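Local coordinates for putative sugar binding protein (PDB 3KEZ) that probably binds sugars at the bacterial outer membrane as a member of the SusD family, and carries a bound calcium ion, at residues 45-50 with 397-402; 407-412 with 429-434; 159-164 with 448-453. One frame throughout, in Å; residues are numbered along the deposited sequence.

Contact 1: 45-50 with 397-402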
loop_
_atom_site.group_PDB
_atom_site.type_symbol
_atom_site.label_atom_id
_atom_site.label_comp_id
_atom_site.label_asym_id
_atom_site.label_seq_id
_atom_site.Cartn_x
_atom_site.Cartn_y
_atom_site.Cartn_z
ATOM N N VAL A 45 2.899 -3.345 -4.641
ATOM C CA VAL A 45 3.457 -3.309 -3.319
ATOM C C VAL A 45 4.888 -2.831 -3.343
ATOM O O VAL A 45 5.234 -1.901 -2.639
ATOM C CB VAL A 45 3.297 -4.654 -2.588
ATOM C CG1 VAL A 45 3.754 -4.521 -1.128
ATOM C CG2 VAL A 45 1.798 -5.077 -2.640
ATOM N N TYR A 46 5.751 -3.457 -4.142
ATOM C CA TYR A 46 7.148 -3.143 -4.019
ATOM C C TYR A 46 7.544 -1.762 -4.520
ATOM O O TYR A 46 8.615 -1.280 -4.169
ATOM C CB TYR A 46 8.054 -4.218 -4.614
ATOM C CG TYR A 46 8.088 -4.413 -6.130
ATOM C CD1 TYR A 46 8.583 -3.454 -6.969
ATOM C CD2 TYR A 46 7.737 -5.622 -6.680
ATOM C CE1 TYR A 46 8.659 -3.672 -8.345
ATOM C CE2 TYR A 46 7.794 -5.846 -8.056
ATOM C CZ TYR A 46 8.294 -4.881 -8.871
ATOM O OH TYR A 46 8.391 -5.113 -10.229
ATOM N N TYR A 47 6.723 -1.158 -5.367
ATOM C CA TYR A 47 7.073 0.139 -6.005
ATOM C C TYR A 47 7.602 1.152 -4.976
ATOM O O TYR A 47 8.710 1.683 -5.110
ATOM C CB TYR A 47 5.870 0.711 -6.759
ATOM C CG TYR A 47 6.150 1.991 -7.523
ATOM C CD1 TYR A 47 6.798 1.967 -8.730
ATOM C CD2 TYR A 47 5.767 3.238 -7.006
ATOM C CE1 TYR A 47 7.066 3.150 -9.428
ATOM C CE2 TYR A 47 6.047 4.409 -7.685
ATOM C CZ TYR A 47 6.653 4.364 -8.899
ATOM O OH TYR A 47 6.875 5.535 -9.580
ATOM N N GLY A 48 6.854 1.352 -3.896
ATOM C CA GLY A 48 7.224 2.379 -2.933
ATOM C C GLY A 48 8.431 2.032 -2.060
ATOM O O GLY A 48 8.928 2.897 -1.306
ATOM N N ASP A 49 8.878 0.773 -2.110
ATOM C CA ASP A 49 10.055 0.365 -1.336
ATOM C C ASP A 49 11.354 0.550 -2.145
ATOM O O ASP A 49 12.293 1.217 -1.672
ATOM C CB ASP A 49 9.930 -1.097 -0.866
ATOM C CG ASP A 49 8.926 -1.272 0.278
ATOM O OD1 ASP A 49 9.167 -0.775 1.401
ATOM O OD2 ASP A 49 7.911 -1.950 0.078
ATOM N N VAL A 50 11.406 0.003 -3.369
ATOM C CA VAL A 50 12.669 0.014 -4.114
ATOM C C VAL A 50 12.962 1.358 -4.758
ATOM O O VAL A 50 14.069 1.581 -5.183
ATOM C CB VAL A 50 12.790 -1.091 -5.147
ATOM C CG1 VAL A 50 12.590 -2.435 -4.445
ATOM C CG2 VAL A 50 11.788 -0.896 -6.301
ATOM N N HIS A 397 5.458 1.579 1.311
ATOM C CA HIS A 397 5.243 2.954 1.800
ATOM C C HIS A 397 6.401 3.967 1.656
ATOM O O HIS A 397 6.154 5.171 1.478
ATOM C CB HIS A 397 4.883 2.884 3.268
ATOM C CG HIS A 397 3.543 2.279 3.510
ATOM N ND1 HIS A 397 2.425 3.031 3.811
ATOM C CD2 HIS A 397 3.127 0.988 3.447
ATOM C CE1 HIS A 397 1.383 2.230 3.940
ATOM N NE2 HIS A 397 1.785 0.985 3.741
ATOM N N ARG A 398 7.645 3.518 1.809
ATOM C CA ARG A 398 8.719 4.472 2.158
ATOM C C ARG A 398 8.888 5.648 1.181
ATOM O O ARG A 398 8.933 6.781 1.634
ATOM C CB ARG A 398 10.061 3.760 2.352
ATOM C CG ARG A 398 11.255 4.649 2.695
ATOM C CD ARG A 398 11.154 5.382 4.010
ATOM N NE ARG A 398 12.332 6.237 4.213
ATOM C CZ ARG A 398 12.453 7.152 5.168
ATOM N NH1 ARG A 398 11.478 7.376 6.066
ATOM N NH2 ARG A 398 13.551 7.873 5.218
HETATM N N MSE A 399 9.035 5.399 -0.122
HETATM C CA MSE A 399 9.342 6.508 -1.022
HETATM C C MSE A 399 8.235 7.539 -0.905
HETATM O O MSE A 399 8.487 8.734 -0.748
HETATM C CB MSE A 399 9.534 6.052 -2.460
HETATM C CG MSE A 399 9.766 7.178 -3.430
HETATM SE SE MSE A 399 8.110 7.947 -4.127
HETATM C CE MSE A 399 7.430 6.439 -5.125
ATOM N N TYR A 400 6.996 7.079 -0.935
ATOM C CA TYR A 400 5.864 7.988 -0.912
ATOM C C TYR A 400 5.851 8.854 0.356
ATOM O O TYR A 400 5.506 10.053 0.298
ATOM C CB TYR A 400 4.563 7.198 -0.927
ATOM C CG TYR A 400 4.253 6.411 -2.159
ATOM C CD1 TYR A 400 4.161 7.037 -3.408
ATOM C CD2 TYR A 400 3.916 5.048 -2.079
ATOM C CE1 TYR A 400 3.780 6.302 -4.548
ATOM C CE2 TYR A 400 3.523 4.312 -3.222
ATOM C CZ TYR A 400 3.464 4.960 -4.452
ATOM O OH TYR A 400 3.085 4.287 -5.580
ATOM N N ASP A 401 6.204 8.230 1.493
ATOM C CA ASP A 401 6.181 8.922 2.781
ATOM C C ASP A 401 7.224 10.013 2.917
ATOM O O ASP A 401 6.998 11.023 3.584
ATOM C CB ASP A 401 6.333 7.926 3.934
ATOM C CG ASP A 401 5.129 7.016 4.083
ATOM O OD1 ASP A 401 3.995 7.449 3.737
ATOM O OD2 ASP A 401 5.321 5.845 4.536
ATOM N N VAL A 402 8.383 9.805 2.321
ATOM C CA VAL A 402 9.360 10.869 2.255
ATOM C C VAL A 402 8.871 11.979 1.289
ATOM O O VAL A 402 8.777 13.186 1.665
ATOM C CB VAL A 402 10.711 10.308 1.772
ATOM C CG1 VAL A 402 11.739 11.433 1.686
ATOM C CG2 VAL A 402 11.201 9.230 2.752
HETATM O O HOH W 1 7.542 0.495 2.960
#
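Asp49 OD1 is gripped by two firm donors, the backbone N of Ala394 and a water. The water donates to Asp49 OD1 over 2.6 Å and in turn accepts from His397 N, 2.9 Å away. A weaker bond from Gly396 N reaches OD2, so the buried carboxylate gathers N-H groups from the turn leading into helix 398-403. The direct hydrogen bond between the helices is made by backbone. Met399 N, in the first turn of the second helix, donates to Gly48 O at 2.8 Å, almost straight (171°) and in the carbonyl plane. The two helix axes approach to 7.5 Å here. The glycine is consistent with this closeness: a beta carbon would point at the second helix and crowd Tyr400 CD2.

Next to this bond, Tyr47 packs against Met399 and Tyr400. Tyr47 has CG anti to its backbone N (chi1 -176°), and its ring carbon CD2 lies 3.2 Å from Tyr400 OH; the two side chains cross at about a right angle. The bent selenomethionine Met399 folds back so that CE meets Tyr47 CE2 at 3.5 Å. Tyr47 OH is engaged by Ile438 O, while Arg398 bends at chi2 and leads off to a salt bridge with Asp53.

The example shows a helix start satisfied from outside: Gly48 O takes an N-H of the first turn, while the Asp49 carboxylate takes those of the preceding turn, one through water. The local positive end of that helix would probably favour an ionised Asp49, and the joint unites elements 347 residues apart inside the SusD fold.

Contact 2: 407-412 with 429-434. With EDO (1,2-ethanediol), chain I.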
loop_
_atom_site.group_PDB
_atom_site.type_symbol
_atom_site.label_atom_id
_atom_site.label_comp_id
_atom_site.label_asym_id
_atom_site.label_seq_id
_atom_site.Cartn_x
_atom_site.Cartn_y
_atom_site.Cartn_z
HETATM N N MSE A 407 10.144 16.014 1.572
HETATM C CA MSE A 407 11.439 15.629 2.010
HETATM C C MSE A 407 12.217 15.027 0.847
HETATM O O MSE A 407 11.638 14.650 -0.176
HETATM C CB MSE A 407 11.327 14.673 3.188
HETATM C CG MSE A 407 10.727 15.314 4.415
HETATM SE SE MSE A 407 10.311 13.968 5.716
HETATM C CE MSE A 407 9.760 15.043 7.153
ATOM N N THR A 408 13.539 14.988 0.984
ATOM C CA THR A 408 14.421 14.443 -0.048
ATOM C C THR A 408 14.746 12.985 0.303
ATOM O O THR A 408 15.230 12.706 1.395
ATOM C CB THR A 408 15.720 15.258 -0.143
ATOM O OG1 THR A 408 15.393 16.654 -0.302
ATOM C CG2 THR A 408 16.633 14.797 -1.313
ATOM N N VAL A 409 14.475 12.053 -0.627
ATOM C CA VAL A 409 14.987 10.679 -0.502
ATOM C C VAL A 409 16.515 10.712 -0.665
ATOM O O VAL A 409 17.049 11.222 -1.672
ATOM C CB VAL A 409 14.330 9.734 -1.515
ATOM C CG1 VAL A 409 14.989 8.328 -1.492
ATOM C CG2 VAL A 409 12.743 9.673 -1.307
ATOM N N LYS A 410 17.234 10.213 0.329
ATOM C CA LYS A 410 18.706 10.212 0.274
ATOM C C LYS A 410 19.223 8.782 0.511
ATOM O O LYS A 410 19.188 8.298 1.620
ATOM C CB LYS A 410 19.274 11.185 1.325
ATOM C CG LYS A 410 19.067 12.648 0.908
ATOM C CD LYS A 410 19.542 13.657 1.922
ATOM C CE LYS A 410 19.290 15.094 1.484
ATOM N NZ LYS A 410 19.951 16.066 2.397
ATOM N N ARG A 411 19.596 8.092 -0.563
ATOM C CA ARG A 411 20.276 6.803 -0.484
ATOM C C ARG A 411 21.706 7.035 0.022
ATOM O O ARG A 411 22.385 7.934 -0.466
ATOM C CB ARG A 411 20.291 6.138 -1.864
ATOM C CG ARG A 411 18.899 5.712 -2.308
ATOM C CD ARG A 411 18.836 5.419 -3.754
ATOM N NE ARG A 411 17.568 4.798 -4.104
ATOM C CZ ARG A 411 17.195 4.487 -5.334
ATOM N NH1 ARG A 411 17.965 4.762 -6.406
ATOM N NH2 ARG A 411 16.041 3.873 -5.496
ATOM N N ILE A 412 22.114 6.252 1.023
ATOM C CA ILE A 412 23.409 6.420 1.706
ATOM C C ILE A 412 24.322 5.244 1.342
ATOM O O ILE A 412 23.983 4.072 1.560
ATOM C CB ILE A 412 23.255 6.462 3.252
ATOM C CG1 ILE A 412 22.017 7.268 3.675
ATOM C CG2 ILE A 412 24.514 7.036 3.914
ATOM C CD1 ILE A 412 21.979 8.648 3.131
HETATM N N MSE A 429 20.902 9.005 -6.297
HETATM C CA MSE A 429 21.122 8.834 -4.871
HETATM C C MSE A 429 20.317 9.807 -3.982
HETATM O O MSE A 429 20.003 9.482 -2.848
HETATM C CB MSE A 429 22.607 8.885 -4.561
HETATM C CG MSE A 429 23.433 7.765 -5.280
HETATM SE SE MSE A 429 23.117 6.050 -4.491
HETATM C CE MSE A 429 23.970 6.317 -2.768
ATOM N N GLU A 430 19.933 10.967 -4.501
ATOM C CA GLU A 430 19.166 11.922 -3.729
ATOM C C GLU A 430 18.136 12.511 -4.658
ATOM O O GLU A 430 18.480 12.888 -5.756
ATOM C CB GLU A 430 20.048 13.040 -3.141
ATOM C CG GLU A 430 21.252 12.540 -2.293
ATOM C CD GLU A 430 21.856 13.599 -1.333
ATOM O OE1 GLU A 430 21.692 14.820 -1.555
ATOM O OE2 GLU A 430 22.523 13.186 -0.358
ATOM N N TYR A 431 16.882 12.582 -4.230
ATOM C CA TYR A 431 15.817 13.158 -5.076
ATOM C C TYR A 431 14.570 13.499 -4.227
ATOM O O TYR A 431 14.337 12.930 -3.161
ATOM C CB TYR A 431 15.457 12.199 -6.223
ATOM C CG TYR A 431 15.372 10.742 -5.788
ATOM C CD1 TYR A 431 16.503 9.920 -5.824
ATOM C CD2 TYR A 431 14.170 10.196 -5.321
ATOM C CE1 TYR A 431 16.440 8.570 -5.392
ATOM C CE2 TYR A 431 14.090 8.881 -4.891
ATOM C CZ TYR A 431 15.248 8.059 -4.917
ATOM O OH TYR A 431 15.189 6.729 -4.497
ATOM N N ASP A 432 13.786 14.431 -4.739
ATOM C CA ASP A 432 12.626 14.957 -4.065
ATOM C C ASP A 432 11.496 15.028 -5.080
ATOM O O ASP A 432 11.630 14.479 -6.143
ATOM C CB ASP A 432 12.941 16.325 -3.459
ATOM C CG ASP A 432 13.443 17.337 -4.479
ATOM O OD1 ASP A 432 13.088 17.291 -5.700
ATOM O OD2 ASP A 432 14.210 18.217 -4.046
ATOM N N TRP A 433 10.410 15.732 -4.766
ATOM C CA TRP A 433 9.251 15.794 -5.659
ATOM C C TRP A 433 9.466 16.584 -6.954
ATOM O O TRP A 433 8.542 16.686 -7.768
ATOM C CB TRP A 433 7.999 16.249 -4.897
ATOM C CG TRP A 433 8.043 17.652 -4.282
ATOM C CD1 TRP A 433 8.786 18.733 -4.692
ATOM C CD2 TRP A 433 7.245 18.109 -3.194
ATOM N NE1 TRP A 433 8.524 19.828 -3.891
ATOM C CE2 TRP A 433 7.582 19.459 -2.958
ATOM C CE3 TRP A 433 6.297 17.493 -2.369
ATOM C CZ2 TRP A 433 6.986 20.195 -1.955
ATOM C CZ3 TRP A 433 5.699 18.228 -1.385
ATOM C CH2 TRP A 433 6.044 19.555 -1.172
ATOM N N ASN A 434 10.691 17.078 -7.170
ATOM C CA ASN A 434 11.035 17.699 -8.433
ATOM C C ASN A 434 11.651 16.695 -9.382
ATOM O O ASN A 434 11.882 17.032 -10.516
ATOM C CB ASN A 434 11.964 18.897 -8.234
ATOM C CG ASN A 434 11.307 20.000 -7.434
ATOM O OD1 ASN A 434 10.306 20.545 -7.866
ATOM N ND2 ASN A 434 11.843 20.303 -6.246
HETATM C C1 EDO I . 15.039 21.024 -5.899
HETATM O O1 EDO I . 15.014 19.615 -6.126
HETATM C C2 EDO I . 16.380 21.366 -5.280
HETATM O O2 EDO I . 17.385 21.205 -6.276
HETATM O O HOH W 2 9.744 15.694 -1.711
#
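Three backbone hydrogen bonds join segments 407-412 and 429-434, with 16 residues between them, around the antiparallel strands 409-410 and 430-431. Val409 and Tyr431 form the hydrogen-bonded pair: Val409 N donates to Tyr431 O at 2.7 Å, nearly along the C=O axis, and Tyr431 N returns a bond to Val409 O at 2.9 Å. Two residues on, Arg411 N reaches Met429 O over 2.7 Å.

On the buried side, Val409 and Tyr431 point the same way, and Val409 CG1 leans on Tyr431 CZ at 3.4 Å. The phenol ends beneath the extended Arg411, whose guanidinium stands 86° to the ring with Tyr431 OH over one face. Arg411 NE lies 3.1 Å from Tyr431 OH without a hydrogen bond; NE turns to Gly52 O, NH1 to Tyr68 O and Tyr428 O, and the hydroxyl to Thr51 O.

The other side is exposed: Lys410 and Glu430 cross obliquely, CG of Lys410 3.7 Å from CD of Glu430, without a salt bridge. Beyond the strand, Asp432 OD1 accepts from Asn434 N in an Asx turn.

The buried cation, with NE and NH1 bound to carbonyls, would probably polarise the phenol and might ease loss of its proton.

Contact 3: 159-164 with 448-453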
loop_
_atom_site.group_PDB
_atom_site.type_symbol
_atom_site.label_atom_id
_atom_site.label_comp_id
_atom_site.label_asym_id
_atom_site.label_seq_id
_atom_site.Cartn_x
_atom_site.Cartn_y
_atom_site.Cartn_z
ATOM N N SER A 159 -13.862 5.760 -25.873
ATOM C CA SER A 159 -13.471 6.465 -24.644
ATOM C C SER A 159 -12.046 6.977 -24.730
ATOM O O SER A 159 -11.116 6.184 -24.731
ATOM C CB SER A 159 -13.556 5.536 -23.430
ATOM O OG SER A 159 -14.895 5.153 -23.197
ATOM N N LYS A 160 -11.880 8.299 -24.754
ATOM C CA LYS A 160 -10.557 8.893 -24.892
ATOM C C LYS A 160 -10.353 10.053 -23.909
ATOM O O LYS A 160 -10.156 11.199 -24.319
ATOM C CB LYS A 160 -10.351 9.329 -26.343
ATOM C CG LYS A 160 -9.563 8.310 -27.142
ATOM C CD LYS A 160 -10.390 7.495 -28.062
ATOM C CE LYS A 160 -9.541 6.419 -28.723
ATOM N NZ LYS A 160 -10.384 5.653 -29.641
ATOM N N PRO A 161 -10.412 9.740 -22.602
ATOM C CA PRO A 161 -10.382 10.778 -21.593
ATOM C C PRO A 161 -8.991 11.392 -21.411
ATOM O O PRO A 161 -7.967 10.734 -21.632
ATOM C CB PRO A 161 -10.849 10.044 -20.324
ATOM C CG PRO A 161 -10.406 8.670 -20.510
ATOM C CD PRO A 161 -10.358 8.399 -21.996
ATOM N N ALA A 162 -8.995 12.662 -21.033
ATOM C CA ALA A 162 -7.789 13.381 -20.656
ATOM C C ALA A 162 -7.586 13.169 -19.146
ATOM O O ALA A 162 -8.512 12.761 -18.399
ATOM C CB ALA A 162 -7.948 14.865 -20.947
ATOM N N ARG A 163 -6.373 13.473 -18.695
ATOM C CA ARG A 163 -6.011 13.325 -17.305
ATOM C C ARG A 163 -6.710 14.425 -16.489
ATOM O O ARG A 163 -6.720 15.590 -16.888
ATOM C CB ARG A 163 -4.491 13.448 -17.169
ATOM C CG ARG A 163 -3.740 12.308 -17.803
ATOM C CD ARG A 163 -2.250 12.539 -17.790
ATOM N NE ARG A 163 -1.693 12.394 -16.455
ATOM C CZ ARG A 163 -0.414 12.539 -16.146
ATOM N NH1 ARG A 163 0.473 12.825 -17.086
ATOM N NH2 ARG A 163 -0.028 12.399 -14.869
ATOM N N ASN A 164 -7.356 14.047 -15.393
ATOM C CA ASN A 164 -7.800 15.044 -14.404
ATOM C C ASN A 164 -6.629 15.505 -13.522
ATOM O O ASN A 164 -5.523 14.955 -13.598
ATOM C CB ASN A 164 -8.902 14.433 -13.561
ATOM C CG ASN A 164 -10.149 14.231 -14.357
ATOM O OD1 ASN A 164 -10.367 13.170 -14.972
ATOM N ND2 ASN A 164 -10.927 15.284 -14.449
ATOM N N ASP A 448 -0.444 5.817 -27.367
ATOM C CA ASP A 448 -0.699 5.478 -28.772
ATOM C C ASP A 448 -2.215 5.438 -29.041
ATOM O O ASP A 448 -2.659 5.867 -30.106
ATOM C CB ASP A 448 -0.083 4.117 -29.147
ATOM C CG ASP A 448 1.457 4.134 -29.291
ATOM O OD1 ASP A 448 2.084 5.213 -29.325
ATOM O OD2 ASP A 448 2.049 3.019 -29.370
ATOM N N ALA A 449 -2.998 4.939 -28.082
ATOM C CA ALA A 449 -4.440 4.740 -28.266
ATOM C C ALA A 449 -5.312 5.954 -27.921
ATOM O O ALA A 449 -6.463 6.013 -28.335
ATOM C CB ALA A 449 -4.899 3.563 -27.463
ATOM N N ASN A 450 -4.789 6.906 -27.148
ATOM C CA ASN A 450 -5.572 8.033 -26.615
ATOM C C ASN A 450 -4.853 9.336 -26.938
ATOM O O ASN A 450 -3.844 9.648 -26.322
ATOM C CB ASN A 450 -5.718 7.883 -25.091
ATOM C CG ASN A 450 -6.671 8.898 -24.472
ATOM O OD1 ASN A 450 -7.060 9.850 -25.106
ATOM N ND2 ASN A 450 -7.042 8.681 -23.209
ATOM N N PRO A 451 -5.357 10.102 -27.921
ATOM C CA PRO A 451 -4.702 11.343 -28.254
ATOM C C PRO A 451 -4.997 12.446 -27.266
ATOM O O PRO A 451 -4.445 13.513 -27.409
ATOM C CB PRO A 451 -5.287 11.709 -29.626
ATOM C CG PRO A 451 -6.345 10.704 -29.927
ATOM C CD PRO A 451 -6.565 9.881 -28.727
ATOM N N ASN A 452 -5.872 12.222 -26.285
ATOM C CA ASN A 452 -6.113 13.221 -25.256
ATOM C C ASN A 452 -5.261 12.996 -24.019
ATOM O O ASN A 452 -5.411 13.703 -23.025
ATOM C CB ASN A 452 -7.586 13.255 -24.895
ATOM C CG ASN A 452 -8.462 13.561 -26.102
ATOM O OD1 ASN A 452 -8.233 14.543 -26.827
ATOM N ND2 ASN A 452 -9.474 12.740 -26.313
HETATM N N MSE A 453 -4.330 12.041 -24.111
HETATM C CA MSE A 453 -3.470 11.654 -23.000
HETATM C C MSE A 453 -2.146 12.415 -23.041
HETATM O O MSE A 453 -1.431 12.356 -24.021
HETATM C CB MSE A 453 -3.181 10.151 -23.093
HETATM C CG MSE A 453 -2.304 9.631 -21.961
HETATM SE SE MSE A 453 -3.074 9.893 -20.200
HETATM C CE MSE A 453 -4.861 9.371 -20.509
HETATM O O HOH W 3 -4.285 14.288 -20.585
#
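Side-chain amides dominate the polar contact, both spent on carbonyls of the extended loop 159-164. Asn452 ND2 donates to Lys160 O at 2.6 Å, close to its own amide plane. Asn450 ND2 meets a lone pair of Pro161 O at 2.7 Å and also bonds Glu446 OE2. Asn450 sits just past helix 444-449, with CG anti to its backbone N (chi1 -172°), which carries the amide across to the loop. Its other end, OD1, accepts from Asn452 N at 2.9 Å from above the carbonyl plane, forming an Asx turn within the type I turn 450-453.

A water adds a bridge, accepting from Arg163 N and donating to Asn452 O, while Ala162 CA makes a CH-to-oxygen contact with the same carbonyl.

Packing contacts flank these bonds. Arg163 CG presses on the selenium of Met453 at 3.5 Å, the two side chains crossing at about a right angle, and Met453 CE reaches toward Pro161 O. Lys160 CG rests 3.7 Å from Pro451 CD, its amine continuing to Ile157 O. The Arg163 guanidinium bonds Gly147 O, Lys454 O and Asn456 OD1, tying in the chain on both sides.

An alanine in place of Asn450 would remove the bonds to Pro161 O and Glu446 OE2 and the acceptor for Asn452 N, and would probably loosen the turn that aims the Asn452 amide at Lys160 O.

One asparagine therefore shapes its own turn with the oxygen and docks it with the nitrogen, fixing the end of helix 444-449 against a loop 284 residues earlier.

How the contacts relate
Contact 1 is buried, contacts 2 and 3 partly buried and progressively farther from the centre. Contact 1, its centre about 8 Å from that of the chain, is a close helix-to-helix joint; contact 2, a strand pair with one buried and one exposed face, and contact 3, built on side-chain amides between loops, have centres about 20 and 27 Å from it. Contacts 1 and 2 touch: strand 409-410 follows helix 398-403 in the chain, and Val402 CG1 packs on Val409 CG2. Contact 3 stands apart, its nearest atoms about 11 Å from contact 1. Contacts 1 and 3 join early and late sequence, their segments alternating, whereas contact 2 is local and nested within the loop closed by contact 3.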